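Local coordinates for protein PA_0080 (Pseudomonas aeruginosa, PDB 3ZHN) that is the type VI secretion lipoprotein TssJ1, probably an outer-membrane-tethered part of the machine that delivers toxins into neighbouring cells, at residues 31-36 / 132-137. Numbering follows the deposited sequence.
Sequences TRVVIW and LDVPGQ
In the beta-sandwich, the loop between strands 129-133 and 139-146, which crosses from one sheet to the other, passes beside the N-terminal part of strand 31-39 and meets it mainly at Thr31. The backbone N-H of Gln137 donates a nearly straight hydrogen bond to the hydroxyl of this threonine, with Gln137 N 2.9 Å from Thr31 OG1 and an angle of 171° at the hydrogen. A water bridges the two side chains beside this bond: it is hydrogen-bonded to Thr31 OG1 at 3.0 Å and donates a hydrogen bond to Gln137 OE1 at 2.8 Å. The bend of the glutamine chain at chi2 (74°) turns its amide back to reach that water, although the CB of Gln137 points away from the strand. Thr31 OG1 also lies against the backbone of Gly136, 3.4 Å from Gly136 CA.

The two branches of the threonine meet different parts of the loop. With chi1 at -54°, OG1 sits beside the backbone N and takes the N-H of Gln137 and the water, while CG2 lies 3.6 Å from Pro135 O and 3.9 Å from Val134 CG1. Val134 CG1 is also 4.1 Å from Val33 CG2, and thus bridges two residues on one face of the strand. Leu114 of strand 113-118 packs against both valines, extending the apolar cluster into the second sheet. Beyond the loop, Arg138 and Ser140 hydrogen-bond to the backbone of Arg32 as strand 139-146 pairs in parallel with strand 31-39; the connecting loop is thus an inter-sheet crossover of the TssJ beta-sandwich.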
loop_
_atom_site.group_PDB
_atom_site.type_symbol
_atom_site.label_atom_id
_atom_site.label_comp_id
_atom_site.label_asym_id
_atom_site.label_seq_id
_atom_site.Cartn_x
_atom_site.Cartn_y
_atom_site.Cartn_z
ATOM N N THR A 31 -11.999 10.830 8.674
ATOM C CA THR A 31 -11.691 9.453 8.410
ATOM C C THR A 31 -10.237 9.245 8.917
ATOM O O THR A 31 -9.345 9.930 8.484
ATOM C CB THR A 31 -11.741 9.227 6.898
ATOM O OG1 THR A 31 -13.012 9.656 6.332
ATOM C CG2 THR A 31 -11.474 7.769 6.614
ATOM N N ARG A 32 -10.051 8.419 9.911
ATOM C CA ARG A 32 -8.768 8.157 10.524
ATOM C C ARG A 32 -8.317 6.760 10.247
ATOM O O ARG A 32 -9.078 5.827 10.430
ATOM C CB ARG A 32 -8.881 8.326 12.034
ATOM C CG ARG A 32 -7.542 8.403 12.720
ATOM C CD ARG A 32 -7.740 9.019 14.092
ATOM N NE ARG A 32 -8.215 10.406 14.057
ATOM C CZ ARG A 32 -7.411 11.453 13.875
ATOM N NH1 ARG A 32 -6.103 11.261 13.698
ATOM N NH2 ARG A 32 -7.910 12.687 13.878
ATOM N N VAL A 33 -7.061 6.637 9.844
ATOM C CA VAL A 33 -6.471 5.346 9.539
ATOM C C VAL A 33 -5.148 5.245 10.324
ATOM O O VAL A 33 -4.338 6.188 10.298
ATOM C CB VAL A 33 -6.214 5.185 8.021
ATOM C CG1 VAL A 33 -5.515 3.858 7.718
ATOM C CG2 VAL A 33 -7.505 5.419 7.271
ATOM N N VAL A 34 -4.965 4.123 11.009
ATOM C CA VAL A 34 -3.720 3.729 11.552
ATOM C C VAL A 34 -3.287 2.436 10.881
ATOM O O VAL A 34 -4.073 1.481 10.836
ATOM C CB VAL A 34 -3.713 3.547 13.082
ATOM C CG1 VAL A 34 -2.281 3.354 13.576
ATOM C CG2 VAL A 34 -4.289 4.790 13.784
ATOM N N ILE A 35 -2.061 2.436 10.347
ATOM C CA ILE A 35 -1.499 1.285 9.715
ATOM C C ILE A 35 -0.220 0.901 10.414
ATOM O O ILE A 35 0.716 1.744 10.532
ATOM C CB ILE A 35 -1.167 1.546 8.235
ATOM C CG1 ILE A 35 -2.470 1.773 7.423
ATOM C CG2 ILE A 35 -0.351 0.379 7.616
ATOM C CD1 ILE A 35 -2.210 2.354 6.049
ATOM N N TRP A 36 -0.191 -0.368 10.810
ATOM C CA TRP A 36 1.039 -0.985 11.262
ATOM C C TRP A 36 1.595 -1.798 10.116
ATOM O O TRP A 36 0.954 -2.782 9.648
ATOM C CB TRP A 36 0.831 -1.882 12.463
ATOM C CG TRP A 36 0.578 -1.141 13.712
ATOM C CD1 TRP A 36 1.505 -0.783 14.701
ATOM C CD2 TRP A 36 -0.694 -0.687 14.179
ATOM N NE1 TRP A 36 0.869 -0.160 15.735
ATOM C CE2 TRP A 36 -0.465 -0.045 15.417
ATOM C CE3 TRP A 36 -1.997 -0.730 13.661
ATOM C CZ2 TRP A 36 -1.483 0.501 16.168
ATOM C CZ3 TRP A 36 -3.018 -0.177 14.432
ATOM C CH2 TRP A 36 -2.747 0.427 15.669
ATOM N N LEU A 132 -8.227 -0.970 -0.993
ATOM C CA LEU A 132 -9.087 -1.122 0.174
ATOM C C LEU A 132 -10.075 0.029 0.232
ATOM O O LEU A 132 -9.603 1.194 0.319
ATOM C CB LEU A 132 -8.253 -1.201 1.448
ATOM C CG LEU A 132 -9.055 -1.508 2.661
ATOM C CD1 LEU A 132 -9.587 -2.924 2.673
ATOM C CD2 LEU A 132 -8.272 -1.276 3.943
ATOM N N ASP A 133 -11.403 -0.214 0.155
ATOM C CA ASP A 133 -12.367 0.851 0.427
ATOM C C ASP A 133 -12.365 1.067 1.940
ATOM O O ASP A 133 -12.479 0.139 2.738
ATOM C CB ASP A 133 -13.746 0.425 -0.021
ATOM C CG ASP A 133 -13.806 0.186 -1.507
ATOM O OD1 ASP A 133 -13.978 1.148 -2.264
ATOM O OD2 ASP A 133 -13.649 -1.000 -1.922
ATOM N N VAL A 134 -12.297 2.309 2.331
ATOM C CA VAL A 134 -12.191 2.753 3.748
ATOM C C VAL A 134 -13.462 3.558 4.075
ATOM O O VAL A 134 -13.748 4.529 3.393
ATOM C CB VAL A 134 -10.944 3.610 4.014
ATOM C CG1 VAL A 134 -10.938 4.117 5.450
ATOM C CG2 VAL A 134 -9.693 2.775 3.759
ATOM N N PRO A 135 -14.289 3.083 5.035
ATOM C CA PRO A 135 -15.491 3.875 5.379
ATOM C C PRO A 135 -15.177 5.273 5.890
ATOM O O PRO A 135 -14.302 5.477 6.732
ATOM C CB PRO A 135 -16.176 3.093 6.457
ATOM C CG PRO A 135 -15.447 1.871 6.624
ATOM C CD PRO A 135 -14.162 1.891 5.883
ATOM N N GLY A 136 -15.923 6.225 5.344
ATOM C CA GLY A 136 -15.678 7.624 5.634
ATOM C C GLY A 136 -16.153 7.978 7.020
ATOM O O GLY A 136 -17.090 7.394 7.564
ATOM N N GLN A 137 -15.463 8.937 7.615
ATOM C CA GLN A 137 -15.820 9.515 8.881
ATOM C C GLN A 137 -15.847 8.494 10.014
ATOM O O GLN A 137 -16.514 8.668 11.038
ATOM C CB GLN A 137 -17.122 10.315 8.734
ATOM C CG GLN A 137 -16.977 11.473 7.714
ATOM C CD GLN A 137 -16.956 11.004 6.259
ATOM O OE1 GLN A 137 -15.967 11.228 5.505
ATOM N NE2 GLN A 137 -18.059 10.337 5.838
HETATM O O HOH W 1 -13.605 12.616 6.222
#